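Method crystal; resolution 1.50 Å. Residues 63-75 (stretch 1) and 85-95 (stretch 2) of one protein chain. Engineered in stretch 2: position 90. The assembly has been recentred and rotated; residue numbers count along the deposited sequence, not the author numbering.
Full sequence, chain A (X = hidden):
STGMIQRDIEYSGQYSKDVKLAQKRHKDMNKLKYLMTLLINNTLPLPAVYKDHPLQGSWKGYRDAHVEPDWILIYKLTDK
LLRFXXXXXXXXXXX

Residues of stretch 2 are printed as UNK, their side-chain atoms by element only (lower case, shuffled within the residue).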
# COMPACT_ATOMS: atom_id res chain seq x y z
N ARG A 63 7.00 -1.59 3.00
CA ARG A 63 7.23 -0.27 2.42
C ARG A 63 5.99 0.61 2.60
O ARG A 63 4.90 0.09 2.85
CB ARG A 63 7.55 -0.37 0.93
CG ARG A 63 8.72 -1.28 0.60
CD ARG A 63 9.09 -1.23 -0.88
NE ARG A 63 9.63 0.07 -1.27
CZ ARG A 63 10.90 0.44 -1.07
NH1 ARG A 63 11.75 -0.40 -0.49
NH2 ARG A 63 11.31 1.64 -1.45
N ASP A 64 6.19 1.91 2.46
CA ASP A 64 5.21 2.95 2.74
C ASP A 64 5.13 3.84 1.50
O ASP A 64 6.13 4.48 1.14
CB ASP A 64 5.71 3.78 3.94
CG ASP A 64 4.79 4.92 4.35
OD1 ASP A 64 4.18 5.61 3.50
OD2 ASP A 64 4.72 5.18 5.57
N ALA A 65 3.97 3.89 0.85
CA ALA A 65 3.74 4.88 -0.21
C ALA A 65 2.58 5.78 0.19
O ALA A 65 1.59 5.31 0.76
CB ALA A 65 3.45 4.20 -1.54
N HIS A 66 2.68 7.07 -0.12
CA HIS A 66 1.61 8.00 0.20
C HIS A 66 0.65 8.14 -0.97
O HIS A 66 1.05 8.60 -2.05
CB HIS A 66 2.17 9.38 0.56
CG HIS A 66 2.58 9.53 1.99
ND1 HIS A 66 3.69 8.92 2.52
CD2 HIS A 66 2.03 10.25 3.00
CE1 HIS A 66 3.82 9.25 3.79
NE2 HIS A 66 2.82 10.06 4.11
N VAL A 67 -0.60 7.72 -0.79
CA VAL A 67 -1.64 8.00 -1.77
C VAL A 67 -1.98 9.49 -1.71
O VAL A 67 -2.21 10.14 -2.74
CB VAL A 67 -2.89 7.13 -1.52
CG1 VAL A 67 -3.90 7.31 -2.66
CG2 VAL A 67 -2.50 5.66 -1.37
N GLU A 68 -2.04 10.02 -0.49
CA GLU A 68 -2.31 11.43 -0.20
C GLU A 68 -1.50 11.77 1.05
O GLU A 68 -0.92 10.87 1.65
CB GLU A 68 -3.80 11.63 0.07
CG GLU A 68 -4.69 11.30 -1.11
CD GLU A 68 -6.16 11.37 -0.79
OE1 GLU A 68 -6.52 11.62 0.38
OE2 GLU A 68 -6.96 11.19 -1.74
N PRO A 69 -1.44 13.05 1.45
CA PRO A 69 -0.58 13.34 2.61
C PRO A 69 -0.91 12.54 3.87
O PRO A 69 -0.00 12.22 4.64
CB PRO A 69 -0.80 14.83 2.83
CG PRO A 69 -1.05 15.36 1.46
CD PRO A 69 -1.89 14.29 0.80
N ASP A 70 -2.18 12.22 4.09
CA ASP A 70 -2.55 11.38 5.23
C ASP A 70 -3.33 10.15 4.80
O ASP A 70 -4.27 9.71 5.47
CB ASP A 70 -3.33 12.18 6.29
CG ASP A 70 -3.45 11.45 7.62
OD1 ASP A 70 -2.51 10.71 8.00
OD2 ASP A 70 -4.49 11.62 8.30
N TRP A 71 -2.94 9.57 3.67
CA TRP A 71 -3.47 8.28 3.24
C TRP A 71 -2.30 7.46 2.75
O TRP A 71 -1.71 7.76 1.71
CB TRP A 71 -4.50 8.46 2.13
CG TRP A 71 -5.19 7.19 1.70
CD1 TRP A 71 -5.10 5.95 2.28
CD2 TRP A 71 -6.11 7.05 0.61
NE1 TRP A 71 -5.90 5.05 1.61
CE2 TRP A 71 -6.54 5.70 0.59
CE3 TRP A 71 -6.62 7.94 -0.34
CZ2 TRP A 71 -7.43 5.22 -0.37
CZ3 TRP A 71 -7.51 7.45 -1.29
CH2 TRP A 71 -7.91 6.11 -1.29
N ILE A 72 -1.96 6.43 3.52
CA ILE A 72 -0.78 5.60 3.32
C ILE A 72 -1.18 4.22 2.83
O ILE A 72 -2.22 3.70 3.25
CB ILE A 72 -0.06 5.38 4.66
CG1 ILE A 72 0.21 6.71 5.35
CG2 ILE A 72 1.23 4.58 4.47
CD1 ILE A 72 1.21 7.47 4.65
N LEU A 73 -0.36 3.65 1.96
CA LEU A 73 -0.42 2.23 1.63
C LEU A 73 0.83 1.56 2.18
O LEU A 73 1.95 1.98 1.86
CB LEU A 73 -0.48 2.02 0.12
CG LEU A 73 -0.29 0.57 -0.32
CD1 LEU A 73 -1.48 -0.27 0.10
CD2 LEU A 73 -0.06 0.44 -1.83
N ILE A 74 0.65 0.53 3.01
CA ILE A 74 1.75 -0.31 3.47
C ILE A 74 1.67 -1.62 2.69
O ILE A 74 0.62 -2.29 2.64
CB ILE A 74 1.69 -0.61 4.98
CG1 ILE A 74 1.89 0.66 5.79
CG2 ILE A 74 2.74 -1.64 5.35
CD1 ILE A 74 1.72 0.46 7.30
N TYR A 75 2.78 -1.98 2.05
CA TYR A 75 2.83 -3.18 1.23
C TYR A 75 4.21 -3.84 1.35
O TYR A 75 5.17 -3.22 1.80
CB TYR A 75 2.51 -2.85 -0.24
CG TYR A 75 3.58 -2.01 -0.90
CD1 TYR A 75 3.63 -0.64 -0.71
CD2 TYR A 75 4.56 -2.60 -1.68
CE1 TYR A 75 4.62 0.13 -1.29
CE2 TYR A 75 5.55 -1.86 -2.26
CZ TYR A 75 5.58 -0.49 -2.06
OH TYR A 75 6.59 0.24 -2.65
N UNK A 85 -0.83 -4.78 2.43
CA UNK A 85 -0.92 -5.09 3.86
C UNK A 85 -1.92 -4.26 4.65
O UNK A 85 -2.76 -4.81 5.36
o UNK A 85 -0.03 -7.52 7.11
o UNK A 85 0.45 -7.76 4.98
c UNK A 85 0.47 -5.02 4.49
c UNK A 85 0.53 -5.54 5.91
c UNK A 85 0.30 -7.05 5.99
N UNK A 86 -1.80 -2.94 4.57
CA UNK A 86 -2.74 -2.03 5.22
C UNK A 86 -2.88 -0.76 4.40
O UNK A 86 -1.99 -0.40 3.63
n UNK A 86 -5.88 -0.41 9.89
n UNK A 86 -3.98 -0.74 11.13
c UNK A 86 -2.80 -2.20 9.03
c UNK A 86 -2.27 -1.64 6.63
c UNK A 86 -2.39 -2.75 7.67
c UNK A 86 -4.67 -0.92 10.01
n UNK A 86 -4.14 -1.60 9.00
N UNK A 87 -4.00 -0.07 4.59
CA UNK A 87 -4.14 1.29 4.07
C UNK A 87 -4.99 2.13 5.01
O UNK A 87 -5.94 1.64 5.61
o UNK A 87 -4.55 2.63 2.08
c UNK A 87 -4.67 1.31 2.61
c UNK A 87 -6.12 0.87 2.54
N UNK A 88 -4.63 3.40 5.15
CA UNK A 88 -5.36 4.30 6.03
C UNK A 88 -4.52 5.49 6.42
O UNK A 88 -3.55 5.82 5.74
N UNK A 89 -4.90 6.14 7.51
CA UNK A 89 -4.16 7.29 8.00
C UNK A 89 -2.86 6.85 8.63
O UNK A 89 -2.68 5.69 9.00
c UNK A 89 -4.95 8.08 9.06
c UNK A 89 -6.30 8.55 8.52
o UNK A 89 -5.15 7.25 10.21
N UNK A 90 -1.93 7.79 8.76
CA UNK A 90 -0.69 7.50 9.45
C UNK A 90 -0.95 7.09 10.90
O UNK A 90 -0.32 6.16 11.41
c UNK A 90 0.21 8.73 9.41
n UNK A 90 2.64 10.62 10.45
c UNK A 90 2.53 9.62 9.59
o UNK A 90 3.16 9.58 8.53
c UNK A 90 1.59 8.50 9.97
N UNK A 91 -1.90 7.75 11.56
CA UNK A 91 -2.24 7.43 12.94
C UNK A 91 -2.77 6.01 13.08
O UNK A 91 -2.39 5.28 13.99
c UNK A 91 -3.25 8.43 13.49
N UNK A 92 -3.66 5.61 12.17
CA UNK A 92 -4.25 4.28 12.23
C UNK A 92 -3.21 3.19 12.00
O UNK A 92 -3.22 2.15 12.67
c UNK A 92 -5.39 4.15 11.23
N UNK A 93 -2.30 3.43 11.06
CA UNK A 93 -1.36 2.40 10.62
C UNK A 93 -0.12 2.31 11.52
O UNK A 93 0.48 1.24 11.64
c UNK A 93 -3.31 2.15 8.32
c UNK A 93 -1.81 1.94 8.11
c UNK A 93 -1.39 2.37 6.70
c UNK A 93 -0.95 2.64 9.17
N UNK A 94 0.26 3.43 12.13
CA UNK A 94 1.51 3.47 12.89
C UNK A 94 1.35 3.76 14.38
O UNK A 94 2.22 3.40 15.17
c UNK A 94 2.47 4.51 12.31
c UNK A 94 2.67 4.43 8.54
c UNK A 94 4.03 3.39 10.70
c UNK A 94 2.93 4.19 10.92
c UNK A 94 3.77 3.62 8.34
c UNK A 94 4.46 3.10 9.42
c UNK A 94 2.25 4.71 9.82
N UNK A 95 0.28 4.44 14.76
CA UNK A 95 0.15 4.90 16.14
C UNK A 95 0.08 3.77 17.16
O UNK A 95 -0.52 2.72 16.91
O HOH W 1 2.05 11.12 6.69
O HOH W 2 -3.02 10.45 10.82

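Position 85 carries three carbons in a row, the third holding two oxygens: a carboxylate one methylene longer than aspartate, so Glu 85. Its backbone N donates to Ile 74 O (2.9 Å), and the acid end leads away from stretch 1.

Position 86 has three carbons, a nitrogen, then a carbon with two more nitrogens, a guanidinium, hence Arg 86. Its CB lies 4.4 Å from Ile 74 CB, while the charged end leads away to partners elsewhere in the structure. The backbone pairs with Ile 74 in both directions, Ile 74 N to Arg 86 O at 2.9 Å and Arg 86 N to Ile 74 O at 3.2 Å.

At position 87 one carbon bears an oxygen and a carbon, the fork of Thr 87. Its OG1 donates to Ile 72 O (2.8 Å) and accepts a weak bond from Trp 71 NE1 (2.8 Å), at the edge of the indole.

Position 88 has no side-chain atoms: Gly 88. Its phi/psi of 160/-159 would jam a CB against the preceding carbonyl, so the backbone itself calls for glycine. Ile 72 N reaches Gly 88 O at 2.8 Å, and Gly 88 N returns to Ile 72 O at 3.1 Å.

Position 89 repeats the fork of one carbon with an oxygen and a carbon: Thr 89. Its OG1 caps the helix, accepting from the N of position 92 at 3.0 Å, and its CA sits 3.5 Å from Asp 70 O.

Position 90 shows three carbons ending in one oxygen and one nitrogen, an amide: Gln 90, an engineered residue. Its N donates to Asp 70 OD1 (3.1 Å), and a water links its OE1 with His 66 NE2.

Positions 91 and 92 hold one carbon each, Ala 91 and Ala 92, and neither touches stretch 1.

Position 93 has four carbons forked at the second: Leu 93. Its CD2 packs 3.7 Å from Ile 74 CD1 and 3.9 Å from Ile 72 CB.

Position 94, one carbon then a six-carbon ring, is Phe 94. Its CZ lies 3.9 Å from Ile 74 CD1 and 3.3 Å from Asp 64 OD2.

Position 95 lacks side-chain atoms and ends the chain: Gly 95.

The rule is pairing, then folding back. Antiparallel backbone bonds set the register; Asp 70 holds the first helical turn; the helix then lays Leu 93 and Phe 94 against Ile 72 and Ile 74, on the sheet face these isoleucines share.

Stretch 2, residues 85-95: ERTGTQAALFG
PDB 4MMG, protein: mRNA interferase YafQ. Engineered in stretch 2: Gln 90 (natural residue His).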